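Local coordinates for Phthiocerol/phthiodiolone dimycocerosyl transferase (Mycobacterium tuberculosis, PDB 1Q9J), which probably catalyses the final step of phthiocerol dimycocerosate synthesis, moving mycocerosyl groups from mycocerosic acid synthase onto the hydroxyls of phthiocerol and its relatives, at residues F17-E21 with P205-Q209; V33-L39 with Y143-V147; R171-K175 with I320-G324; F184-Y189 with P336-L341; A244-T248 with A405-L410. One frame throughout, in Å; residues are numbered along the deposited sequence.

Contact 1: F17-E21 with P205-Q209; sequences FAQYE and PGLPQ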
# COMPACT_ATOMS: atom_id res chain seq x y z
N PHE A 17 -3.63 12.20 1.64
CA PHE A 17 -3.10 11.62 2.87
C PHE A 17 -3.02 12.61 4.04
O PHE A 17 -3.01 12.19 5.20
CB PHE A 17 -1.74 10.99 2.59
CG PHE A 17 -1.69 10.21 1.31
CD1 PHE A 17 -1.03 10.73 0.19
CD2 PHE A 17 -2.34 8.98 1.20
CE1 PHE A 17 -1.02 10.02 -1.01
CE2 PHE A 17 -2.33 8.28 0.00
CZ PHE A 17 -1.67 8.80 -1.11
N ALA A 18 -2.94 13.90 3.74
CA ALA A 18 -2.91 14.89 4.82
C ALA A 18 -4.37 15.17 5.23
O ALA A 18 -4.68 15.25 6.42
CB ALA A 18 -2.23 16.17 4.36
N GLN A 19 -5.25 15.28 4.25
CA GLN A 19 -6.66 15.53 4.52
C GLN A 19 -7.32 14.43 5.37
O GLN A 19 -8.32 14.68 6.03
CB GLN A 19 -7.43 15.72 3.21
CG GLN A 19 -8.92 16.01 3.43
CD GLN A 19 -9.66 16.39 2.15
OE1 GLN A 19 -9.56 15.70 1.12
NE2 GLN A 19 -10.44 17.47 2.21
N TYR A 20 -6.78 13.21 5.35
CA TYR A 20 -7.32 12.12 6.15
C TYR A 20 -6.25 11.58 7.09
O TYR A 20 -6.31 10.42 7.50
CB TYR A 20 -7.81 10.95 5.28
CG TYR A 20 -9.04 11.27 4.46
CD1 TYR A 20 -8.97 12.19 3.42
CD2 TYR A 20 -10.27 10.69 4.75
CE1 TYR A 20 -10.10 12.53 2.69
CE2 TYR A 20 -11.41 11.02 4.04
CZ TYR A 20 -11.32 11.95 3.00
OH TYR A 20 -12.43 12.32 2.29
N GLU A 21 -5.29 12.43 7.44
CA GLU A 21 -4.20 12.03 8.33
C GLU A 21 -3.81 10.57 8.09
O GLU A 21 -3.72 9.79 9.04
CB GLU A 21 -4.62 12.21 9.79
CG GLU A 21 -4.62 13.65 10.31
CD GLU A 21 -3.69 13.85 11.53
OE1 GLU A 21 -3.67 14.98 12.08
OE2 GLU A 21 -2.97 12.90 11.92
N PRO A 205 -9.14 16.62 10.05
CA PRO A 205 -8.67 15.26 10.34
C PRO A 205 -8.06 15.12 11.73
O PRO A 205 -6.84 15.18 11.90
CB PRO A 205 -7.64 15.03 9.24
CG PRO A 205 -7.02 16.39 9.09
CD PRO A 205 -8.25 17.29 9.08
N GLY A 206 -8.92 14.93 12.73
CA GLY A 206 -8.44 14.78 14.09
C GLY A 206 -7.63 13.52 14.28
O GLY A 206 -7.40 12.77 13.33
N LEU A 207 -7.19 13.28 15.52
CA LEU A 207 -6.41 12.10 15.85
C LEU A 207 -6.83 10.89 15.00
O LEU A 207 -8.02 10.63 14.82
CB LEU A 207 -6.52 11.79 17.34
CG LEU A 207 -7.83 12.15 18.06
CD1 LEU A 207 -8.90 11.11 17.74
CD2 LEU A 207 -7.59 12.21 19.56
N PRO A 208 -5.83 10.18 14.45
CA PRO A 208 -5.98 8.99 13.61
C PRO A 208 -6.23 7.73 14.41
O PRO A 208 -5.61 7.54 15.45
CB PRO A 208 -4.63 8.91 12.87
CG PRO A 208 -4.02 10.28 13.04
CD PRO A 208 -4.43 10.63 14.44
N GLN A 209 -7.13 6.88 13.92
CA GLN A 209 -7.43 5.62 14.61
C GLN A 209 -7.22 4.45 13.62
O GLN A 209 -7.58 4.55 12.44
CB GLN A 209 -8.88 5.61 15.14
CG GLN A 209 -9.31 6.80 16.06
CD GLN A 209 -8.76 6.73 17.49
OE1 GLN A 209 -8.94 5.73 18.20
NE2 GLN A 209 -8.12 7.81 17.93
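How a helix end can receive a distant loop without a single hydrogen bond between them is well illustrated here. Glu21 and Pro205 share most of the contact. The chi1 of Glu21 is m and its chi2, at -121°, lies between wells, which lays the aliphatic part against Pro205: Glu21 CG is 3.5 Å from Pro205 CB and 3.1 Å from Pro205 O. The carboxylate end meets the second proline, Glu21 OE2 standing 3.0 Å from Pro208 CG, while its weak hydrogen bond goes elsewhere, to Gln100 N. Pro205 also brings CB to 3.3 Å from Gln19 O. Gln19 (t, t) and Tyr20 (m) start off away from the loop, and Phe17, also m, stacks its ring on that of His124, the probable proton acceptor. Underneath, Glu21, at positive phi, donates its N to Ala18 O at 3.1 Å, and the next residue's N bonds to Phe17 O. Glu21 is the C-prime residue of this Schellman motif, which ends helix 12-19 beneath the proline-rich loop.

Contact 2: V33-L39 with Y143-V147; sequences VIDVDAL and YTDAV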
# COMPACT_ATOMS: atom_id res chain seq x y z
N VAL A 33 16.84 -12.72 19.32
CA VAL A 33 17.37 -11.60 20.08
C VAL A 33 17.54 -10.30 19.27
O VAL A 33 18.34 -10.23 18.34
CB VAL A 33 18.73 -11.97 20.71
CG1 VAL A 33 19.27 -10.82 21.55
CG2 VAL A 33 18.55 -13.22 21.57
N ILE A 34 16.76 -9.29 19.64
CA ILE A 34 16.79 -7.99 18.99
C ILE A 34 17.83 -7.10 19.66
O ILE A 34 17.61 -6.60 20.76
CB ILE A 34 15.40 -7.30 19.09
CG1 ILE A 34 14.42 -7.94 18.12
CG2 ILE A 34 15.52 -5.82 18.80
CD1 ILE A 34 14.05 -9.33 18.49
N ASP A 35 18.97 -6.90 19.00
CA ASP A 35 20.04 -6.06 19.55
C ASP A 35 19.64 -4.59 19.41
O ASP A 35 20.19 -3.86 18.58
CB ASP A 35 21.35 -6.35 18.80
CG ASP A 35 22.46 -5.36 19.14
OD1 ASP A 35 23.62 -5.62 18.74
OD2 ASP A 35 22.18 -4.32 19.78
N VAL A 36 18.69 -4.17 20.23
CA VAL A 36 18.17 -2.80 20.22
C VAL A 36 19.19 -1.69 19.89
O VAL A 36 18.89 -0.81 19.08
CB VAL A 36 17.47 -2.46 21.57
CG1 VAL A 36 16.91 -1.03 21.54
CG2 VAL A 36 16.33 -3.45 21.83
N ASP A 37 20.37 -1.72 20.51
CA ASP A 37 21.38 -0.68 20.24
C ASP A 37 21.71 -0.58 18.75
O ASP A 37 21.77 0.52 18.19
CB ASP A 37 22.67 -0.95 21.02
CG ASP A 37 22.58 -0.53 22.49
OD1 ASP A 37 21.66 0.26 22.83
OD2 ASP A 37 23.44 -0.96 23.29
N ALA A 38 21.92 -1.73 18.12
CA ALA A 38 22.24 -1.81 16.69
C ALA A 38 21.04 -1.38 15.86
O ALA A 38 21.19 -0.72 14.83
CB ALA A 38 22.64 -3.23 16.33
N LEU A 39 19.85 -1.78 16.30
CA LEU A 39 18.61 -1.45 15.60
C LEU A 39 18.42 0.06 15.58
O LEU A 39 18.04 0.64 14.56
CB LEU A 39 17.42 -2.13 16.28
CG LEU A 39 16.01 -2.10 15.70
CD1 LEU A 39 15.24 -0.90 16.21
CD2 LEU A 39 16.09 -2.13 14.19
N TYR A 143 20.22 -3.03 9.81
CA TYR A 143 20.27 -3.70 11.10
C TYR A 143 21.24 -4.87 10.98
O TYR A 143 22.12 -5.04 11.82
CB TYR A 143 18.89 -4.21 11.49
CG TYR A 143 18.91 -5.04 12.74
CD1 TYR A 143 19.17 -4.47 13.98
CD2 TYR A 143 18.67 -6.41 12.68
CE1 TYR A 143 19.19 -5.25 15.14
CE2 TYR A 143 18.69 -7.19 13.83
CZ TYR A 143 18.95 -6.61 15.05
OH TYR A 143 18.94 -7.39 16.18
N THR A 144 21.05 -5.69 9.95
CA THR A 144 21.93 -6.83 9.70
C THR A 144 23.39 -6.35 9.62
O THR A 144 24.29 -7.00 10.15
CB THR A 144 21.54 -7.56 8.40
OG1 THR A 144 20.20 -8.05 8.51
CG2 THR A 144 22.47 -8.73 8.13
N ASP A 145 23.63 -5.22 8.97
CA ASP A 145 24.98 -4.68 8.88
C ASP A 145 25.39 -4.07 10.20
O ASP A 145 26.57 -3.85 10.45
CB ASP A 145 25.08 -3.61 7.78
CG ASP A 145 24.91 -4.17 6.39
OD1 ASP A 145 25.50 -5.24 6.09
OD2 ASP A 145 24.19 -3.54 5.58
N ALA A 146 24.41 -3.76 11.04
CA ALA A 146 24.67 -3.16 12.34
C ALA A 146 25.04 -4.21 13.39
O ALA A 146 25.84 -3.95 14.28
CB ALA A 146 23.45 -2.37 12.80
N VAL A 147 24.44 -5.39 13.26
CA VAL A 147 24.69 -6.49 14.18
C VAL A 147 25.90 -7.28 13.68
O VAL A 147 26.78 -7.65 14.46
CB VAL A 147 23.46 -7.44 14.28
CG1 VAL A 147 23.84 -8.74 14.98
CG2 VAL A 147 22.33 -6.75 15.03
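Tyr143 is the residue most deeply engaged in this contact, and its ring packs edge-on while its hydroxyl makes the polar link. With chi1 in the t well, the side chain leaves helix 129-148 and runs alongside the start of helix 36-49, so that Leu39 CA meets the ring edge, 3.5 Å from Tyr143 CD1. At its tip, Tyr143 OH accepts a hydrogen bond from Asp35 N (2.9 Å, 152°). That donor sits at a textbook helix start: Asp35 is the N-cap residue, taking a capping bond from Ala38 N to its own OD2 at 3.1 Å, and is also the centre of an inverse gamma turn. Both helices belong to the first of the two related domains, where Leu39 also touches Leu107 of sheet strand 105-110. Ala38 makes the close helix-to-helix approach possible, because its small side chain lets Ala38 CB come to 3.7 Å from Ala146 CB and 3.8 Å from Val147 CG2. Leu39 points its CA-to-CB bond sideways, yet Leu39 CB still lies 3.7 Å from Tyr143 CD1.

Contact 3: R171-K175 with I320-G324; sequences RGIRK and IQQSG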
# COMPACT_ATOMS: atom_id res chain seq x y z
N ARG A 171 8.74 15.22 -17.31
CA ARG A 171 8.51 14.62 -18.61
C ARG A 171 7.54 15.52 -19.36
O ARG A 171 7.28 16.65 -18.94
CB ARG A 171 7.90 13.22 -18.46
CG ARG A 171 8.91 12.14 -18.06
CD ARG A 171 8.48 11.49 -16.75
NE ARG A 171 9.55 11.48 -15.75
CZ ARG A 171 10.45 10.51 -15.67
NH1 ARG A 171 10.38 9.50 -16.53
NH2 ARG A 171 11.37 10.56 -14.74
N GLY A 172 6.99 15.03 -20.46
CA GLY A 172 6.06 15.85 -21.20
C GLY A 172 4.78 16.08 -20.41
O GLY A 172 4.35 17.22 -20.21
N ILE A 173 4.21 14.98 -19.94
CA ILE A 173 2.96 14.97 -19.18
C ILE A 173 2.69 16.26 -18.41
O ILE A 173 3.39 16.61 -17.46
CB ILE A 173 2.93 13.77 -18.22
CG1 ILE A 173 3.69 12.59 -18.84
CG2 ILE A 173 1.49 13.34 -18.00
CD1 ILE A 173 3.84 11.38 -17.93
N ARG A 174 1.65 16.98 -18.85
CA ARG A 174 1.25 18.25 -18.24
C ARG A 174 0.17 18.06 -17.19
O ARG A 174 0.32 18.48 -16.04
CB ARG A 174 0.77 19.25 -19.30
CG ARG A 174 0.04 18.66 -20.50
CD ARG A 174 1.03 18.01 -21.46
NE ARG A 174 0.37 17.11 -22.41
CZ ARG A 174 1.01 16.18 -23.12
NH1 ARG A 174 2.32 16.03 -22.99
NH2 ARG A 174 0.33 15.41 -23.95
N LYS A 175 -0.93 17.43 -17.59
CA LYS A 175 -2.05 17.18 -16.70
C LYS A 175 -3.02 16.22 -17.38
O LYS A 175 -2.77 15.77 -18.51
CB LYS A 175 -2.76 18.49 -16.35
CG LYS A 175 -3.17 18.60 -14.89
CD LYS A 175 -4.13 17.50 -14.47
CE LYS A 175 -5.47 17.65 -15.17
NZ LYS A 175 -6.43 16.59 -14.74
N ILE A 320 -3.36 5.71 -18.62
CA ILE A 320 -2.85 5.69 -17.28
C ILE A 320 -1.76 6.74 -17.06
O ILE A 320 -1.78 7.46 -16.07
CB ILE A 320 -2.36 4.29 -16.96
CG1 ILE A 320 -3.59 3.36 -17.00
CG2 ILE A 320 -1.61 4.25 -15.63
CD1 ILE A 320 -3.32 1.94 -16.66
N GLN A 321 -0.82 6.85 -17.99
CA GLN A 321 0.25 7.84 -17.85
C GLN A 321 -0.24 9.29 -17.84
O GLN A 321 0.17 10.06 -16.99
CB GLN A 321 1.28 7.68 -18.97
CG GLN A 321 1.87 6.29 -19.08
CD GLN A 321 1.06 5.41 -20.01
OE1 GLN A 321 -0.15 5.30 -19.88
NE2 GLN A 321 1.74 4.76 -20.94
N GLN A 322 -1.11 9.63 -18.78
CA GLN A 322 -1.63 10.99 -18.89
C GLN A 322 -2.80 11.37 -18.01
O GLN A 322 -3.07 12.55 -17.82
CB GLN A 322 -2.03 11.25 -20.33
CG GLN A 322 -0.88 11.10 -21.26
CD GLN A 322 -0.16 12.40 -21.49
OE1 GLN A 322 1.05 12.41 -21.73
NE2 GLN A 322 -0.90 13.51 -21.44
N SER A 323 -3.52 10.39 -17.49
CA SER A 323 -4.65 10.72 -16.62
C SER A 323 -4.08 11.07 -15.26
O SER A 323 -3.23 10.36 -14.72
CB SER A 323 -5.59 9.52 -16.49
OG SER A 323 -5.04 8.51 -15.68
N GLY A 324 -4.54 12.17 -14.69
CA GLY A 324 -4.03 12.55 -13.39
C GLY A 324 -4.45 11.62 -12.28
O GLY A 324 -4.13 11.85 -11.12
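This is a loose surface contact, made by van der Waals packing without hydrogen bonds, between the loop that follows helix 164-170 and the C-terminal end of the short helix 319-322. The loop is the beginning of the long connection that leads to strand 213-216 and hence into the sheet of the second domain, in a fold built of two related halves. Ile173 lays a methyl against polar atoms: Ile173 CG2 lies 3.7 Å from Gln321 O and 3.9 Å from Gln322 OE1, and the residue also touches Leu272. Gln321 turns its own amide elsewhere, bonding through NE2 to Leu315 O. Gln322, whose CA-to-CB bond runs sideways but whose side-chain end comes near the loop, has more area covered than any other residue here. Gln322 NE2 lies over one face of the Arg174 guanidinium, 3.4 Å from Arg174 NH2, two donors as modelled. The backbones meet in the same non-bonding way, two acceptors facing each other with Lys175 O 3.3 Å from Gln322 O.

Contact 4: F184-Y189 with P336-L341; sequences FMSVMY and PGLPPL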
# COMPACT_ATOMS: atom_id res chain seq x y z
N PHE A 184 -15.80 5.86 -15.94
CA PHE A 184 -16.95 5.74 -15.05
C PHE A 184 -17.91 6.91 -15.24
O PHE A 184 -18.84 7.10 -14.45
CB PHE A 184 -16.47 5.70 -13.59
CG PHE A 184 -15.68 4.46 -13.23
CD1 PHE A 184 -15.03 4.37 -12.00
CD2 PHE A 184 -15.59 3.38 -14.10
CE1 PHE A 184 -14.32 3.23 -11.65
CE2 PHE A 184 -14.88 2.23 -13.75
CZ PHE A 184 -14.25 2.16 -12.53
N MET A 185 -17.70 7.71 -16.28
CA MET A 185 -18.57 8.85 -16.54
C MET A 185 -19.94 8.45 -17.06
O MET A 185 -20.93 9.15 -16.83
CB MET A 185 -17.91 9.81 -17.54
CG MET A 185 -16.87 10.76 -16.93
SD MET A 185 -17.54 11.84 -15.63
CE MET A 185 -18.31 13.14 -16.63
N SER A 186 -20.01 7.32 -17.76
CA SER A 186 -21.26 6.83 -18.32
C SER A 186 -22.19 6.27 -17.24
O SER A 186 -23.41 6.41 -17.31
CB SER A 186 -20.99 5.74 -19.37
OG SER A 186 -20.47 4.58 -18.76
N VAL A 187 -21.61 5.63 -16.23
CA VAL A 187 -22.38 5.05 -15.14
C VAL A 187 -22.75 6.12 -14.11
O VAL A 187 -23.37 5.83 -13.08
CB VAL A 187 -21.59 3.92 -14.43
CG1 VAL A 187 -22.52 3.08 -13.57
CG2 VAL A 187 -20.88 3.07 -15.46
N MET A 188 -22.37 7.36 -14.40
CA MET A 188 -22.65 8.49 -13.52
C MET A 188 -24.15 8.72 -13.36
O MET A 188 -24.88 8.91 -14.34
CB MET A 188 -21.99 9.76 -14.07
CG MET A 188 -20.47 9.78 -13.98
SD MET A 188 -19.83 10.04 -12.30
CE MET A 188 -19.22 11.76 -12.40
N TYR A 189 -24.61 8.70 -12.11
CA TYR A 189 -26.03 8.90 -11.78
C TYR A 189 -26.96 8.04 -12.63
O TYR A 189 -28.10 8.42 -12.89
CB TYR A 189 -26.40 10.38 -11.92
CG TYR A 189 -25.77 11.28 -10.88
CD1 TYR A 189 -24.39 11.49 -10.84
CD2 TYR A 189 -26.55 11.91 -9.90
CE1 TYR A 189 -23.80 12.29 -9.86
CE2 TYR A 189 -25.97 12.71 -8.92
CZ TYR A 189 -24.60 12.89 -8.90
OH TYR A 189 -24.03 13.66 -7.90
N PRO A 336 -20.09 10.63 -5.76
CA PRO A 336 -21.54 10.73 -5.97
C PRO A 336 -22.00 10.18 -7.32
O PRO A 336 -21.32 10.33 -8.34
CB PRO A 336 -21.80 12.23 -5.84
CG PRO A 336 -20.52 12.83 -6.34
CD PRO A 336 -19.48 11.97 -5.68
N GLY A 337 -23.16 9.54 -7.31
CA GLY A 337 -23.71 8.98 -8.53
C GLY A 337 -22.86 7.86 -9.11
O GLY A 337 -22.49 7.90 -10.28
N LEU A 338 -22.55 6.87 -8.28
CA LEU A 338 -21.74 5.74 -8.73
C LEU A 338 -21.87 4.54 -7.81
O LEU A 338 -21.87 4.67 -6.59
CB LEU A 338 -20.27 6.15 -8.84
CG LEU A 338 -19.76 6.55 -10.23
CD1 LEU A 338 -18.38 7.16 -10.14
CD2 LEU A 338 -19.75 5.32 -11.13
N PRO A 339 -21.98 3.34 -8.40
CA PRO A 339 -22.10 2.14 -7.56
C PRO A 339 -20.83 1.99 -6.72
O PRO A 339 -19.79 2.57 -7.04
CB PRO A 339 -22.27 1.02 -8.59
CG PRO A 339 -21.54 1.54 -9.79
CD PRO A 339 -21.97 2.98 -9.83
N PRO A 340 -20.91 1.23 -5.62
CA PRO A 340 -19.77 1.00 -4.73
C PRO A 340 -18.52 0.54 -5.47
O PRO A 340 -18.51 -0.54 -6.06
CB PRO A 340 -20.28 -0.06 -3.77
CG PRO A 340 -21.71 0.26 -3.67
CD PRO A 340 -22.10 0.53 -5.11
N LEU A 341 -17.48 1.37 -5.44
CA LEU A 341 -16.22 1.04 -6.09
C LEU A 341 -15.51 -0.04 -5.31
O LEU A 341 -15.60 -0.10 -4.09
CB LEU A 341 -15.30 2.26 -6.17
CG LEU A 341 -15.38 3.16 -7.40
CD1 LEU A 341 -16.75 3.81 -7.47
CD2 LEU A 341 -14.30 4.23 -7.31
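Neither backbone is regular, and both turn through positive phi where they come closest, at Tyr189 (49°/29°) and Gly337 (65°/53°), whose CA atoms are 4.0 Å apart. One hydrogen bond joins them, from Tyr189 N to Gly337 O (2.9 Å, 164°), and the same carbonyl receives a CA-H...O contact from Met188 CA at 3.3 Å. Gly337 CA then sits over the face of the Tyr189 ring in a CH-pi contact, 3.7 Å from its centroid. An ideal CB on Gly337 would run into Tyr189 CD1 at 2.0 Å, so a residue without a side chain suits this position twice over, by phi and by space. Further along, Leu338 becomes the apolar centre: Leu338 CD2 packs 4.1 Å from Phe184 CB and 4.0 Å from Val187 CB, while Leu338 CD1 is 3.9 Å from Met188 SD. Val187 CG1 continues the patch to Pro339 CD at 3.8 Å. Phe184 also rests on Pro261 and Val263, tying the connection between the two domains to the second-domain sheet. The chemistry implies a loop-to-loop fit in which one conventional hydrogen bond, backed by a CA-H...O contact, joins the backbones at their closest point, and mainly apolar surfaces supply the area.

Contact 5: A244-T248 with A405-L410; sequences AILLT and AIRSLL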
# COMPACT_ATOMS: atom_id res chain seq x y z
N ALA A 244 -12.07 -13.23 -8.59
CA ALA A 244 -12.73 -13.79 -7.42
C ALA A 244 -13.37 -12.68 -6.58
O ALA A 244 -14.52 -12.80 -6.13
CB ALA A 244 -11.73 -14.57 -6.57
N ILE A 245 -12.64 -11.60 -6.35
CA ILE A 245 -13.15 -10.49 -5.58
C ILE A 245 -14.36 -9.87 -6.29
O ILE A 245 -15.41 -9.68 -5.68
CB ILE A 245 -12.05 -9.42 -5.40
CG1 ILE A 245 -10.97 -9.98 -4.50
CG2 ILE A 245 -12.62 -8.13 -4.82
CD1 ILE A 245 -9.72 -9.18 -4.51
N LEU A 246 -14.21 -9.56 -7.57
CA LEU A 246 -15.28 -8.94 -8.34
C LEU A 246 -16.54 -9.81 -8.45
O LEU A 246 -17.66 -9.30 -8.42
CB LEU A 246 -14.78 -8.55 -9.73
CG LEU A 246 -13.88 -7.31 -9.77
CD1 LEU A 246 -13.16 -7.23 -11.09
CD2 LEU A 246 -14.73 -6.07 -9.52
N LEU A 247 -16.37 -11.12 -8.58
CA LEU A 247 -17.52 -12.02 -8.67
C LEU A 247 -18.31 -11.91 -7.38
O LEU A 247 -19.48 -11.53 -7.38
CB LEU A 247 -17.06 -13.46 -8.87
CG LEU A 247 -16.53 -13.73 -10.28
CD1 LEU A 247 -16.07 -15.16 -10.39
CD2 LEU A 247 -17.61 -13.42 -11.29
N THR A 248 -17.63 -12.23 -6.28
CA THR A 248 -18.22 -12.17 -4.95
C THR A 248 -18.95 -10.86 -4.68
O THR A 248 -20.01 -10.86 -4.07
CB THR A 248 -17.14 -12.36 -3.86
OG1 THR A 248 -16.47 -13.61 -4.05
CG2 THR A 248 -17.78 -12.33 -2.48
N ALA A 405 -16.08 -15.68 1.27
CA ALA A 405 -16.73 -16.04 0.01
C ALA A 405 -15.66 -16.15 -1.06
O ALA A 405 -15.63 -17.09 -1.85
CB ALA A 405 -17.75 -14.97 -0.38
N ILE A 406 -14.76 -15.16 -1.05
CA ILE A 406 -13.65 -15.09 -1.97
C ILE A 406 -12.67 -16.20 -1.62
O ILE A 406 -12.04 -16.80 -2.51
CB ILE A 406 -12.94 -13.73 -1.82
CG1 ILE A 406 -13.92 -12.61 -2.17
CG2 ILE A 406 -11.70 -13.67 -2.69
CD1 ILE A 406 -13.39 -11.23 -1.91
N ARG A 407 -12.55 -16.48 -0.33
CA ARG A 407 -11.65 -17.52 0.18
C ARG A 407 -11.92 -18.87 -0.46
O ARG A 407 -11.07 -19.43 -1.15
CB ARG A 407 -11.83 -17.63 1.70
CG ARG A 407 -10.53 -17.81 2.51
CD ARG A 407 -9.89 -19.18 2.34
NE ARG A 407 -9.56 -19.46 0.95
CZ ARG A 407 -8.70 -18.75 0.22
NH1 ARG A 407 -8.07 -17.71 0.75
NH2 ARG A 407 -8.47 -19.07 -1.05
N SER A 408 -13.12 -19.40 -0.24
CA SER A 408 -13.48 -20.70 -0.77
C SER A 408 -13.50 -20.71 -2.31
O SER A 408 -13.27 -21.74 -2.94
CB SER A 408 -14.85 -21.14 -0.22
OG SER A 408 -14.92 -22.55 -0.05
N LEU A 409 -13.76 -19.54 -2.90
CA LEU A 409 -13.81 -19.43 -4.35
C LEU A 409 -12.45 -19.62 -5.00
O LEU A 409 -12.35 -20.12 -6.13
CB LEU A 409 -14.40 -18.08 -4.76
CG LEU A 409 -14.75 -17.88 -6.24
CD1 LEU A 409 -15.59 -19.04 -6.74
CD2 LEU A 409 -15.49 -16.57 -6.40
N LEU A 410 -11.38 -19.24 -4.30
CA LEU A 410 -10.04 -19.40 -4.84
C LEU A 410 -9.53 -20.83 -4.66
O LEU A 410 -8.46 -21.19 -5.15
CB LEU A 410 -9.06 -18.42 -4.18
CG LEU A 410 -9.17 -16.94 -4.53
CD1 LEU A 410 -8.13 -16.16 -3.74
CD2 LEU A 410 -8.95 -16.74 -6.03
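Small residues make hollows, and large ones from another helix fill them; helices 237-253 and 399-412 show the principle. Ala244 provides the low ground. Three neighbours close over its methyl: Leu410 CD2 lies 3.6 Å from Ala244 CB, Ile406 CG2 4.0 Å and Leu409 CD2 4.3 Å from the same atom. Leu409 is the bump that enters the dip bounded by Ala244, Leu247 and Thr248, its CD2 resting 3.9 Å from Ala244 O, 4.3 Å from Leu247 CD1 and 3.9 Å from Thr248 OG1. Both helices pack on the six-stranded mixed sheet of the second domain, in the layered alpha/beta build of the CoA-dependent acyltransferase superfamily: Ile406 and Leu410 touch Ile390 of strand 387-393, and Leu246 touches Tyr262 of strand 260-267. The short helical segments approach to 9.1 Å between axes at an angle of 127°. Ile406 reaches forward as a second bump, with Ile406 CD1 3.8 Å from both Ile245 CA and Ile245 CG1. Both branches of Thr248 meet the other helix, Thr248 OG1 lying 3.3 Å from Ile406 CG1 and Thr248 CG2 3.4 Å from Ala405 CB, while the hydroxyl donates to Ala244 O at 3.0 Å.

Overall arrangement
Contacts 1, 3 and 4 all use the connection between helix 164-170 and strand 213-216, fastening it at successive points; along the chain they cross one another, and contacts 3 and 4 have centres 23 Å apart. Contact 2 is nested inside the loop closed by contact 1 and belongs to the first domain, its centre 51 Å from that of contact 4, across the chain's centre. Contact 5 lies within the second domain, its nearest atoms about 7 Å from contact 4. Contact 1 is beside the probable catalytic His124, whose side chain is about 9 Å from that of Tyr20; Gln321 in contact 3 is about 10 Å, between side chains, from Arg312, probably important for carrier-protein recognition.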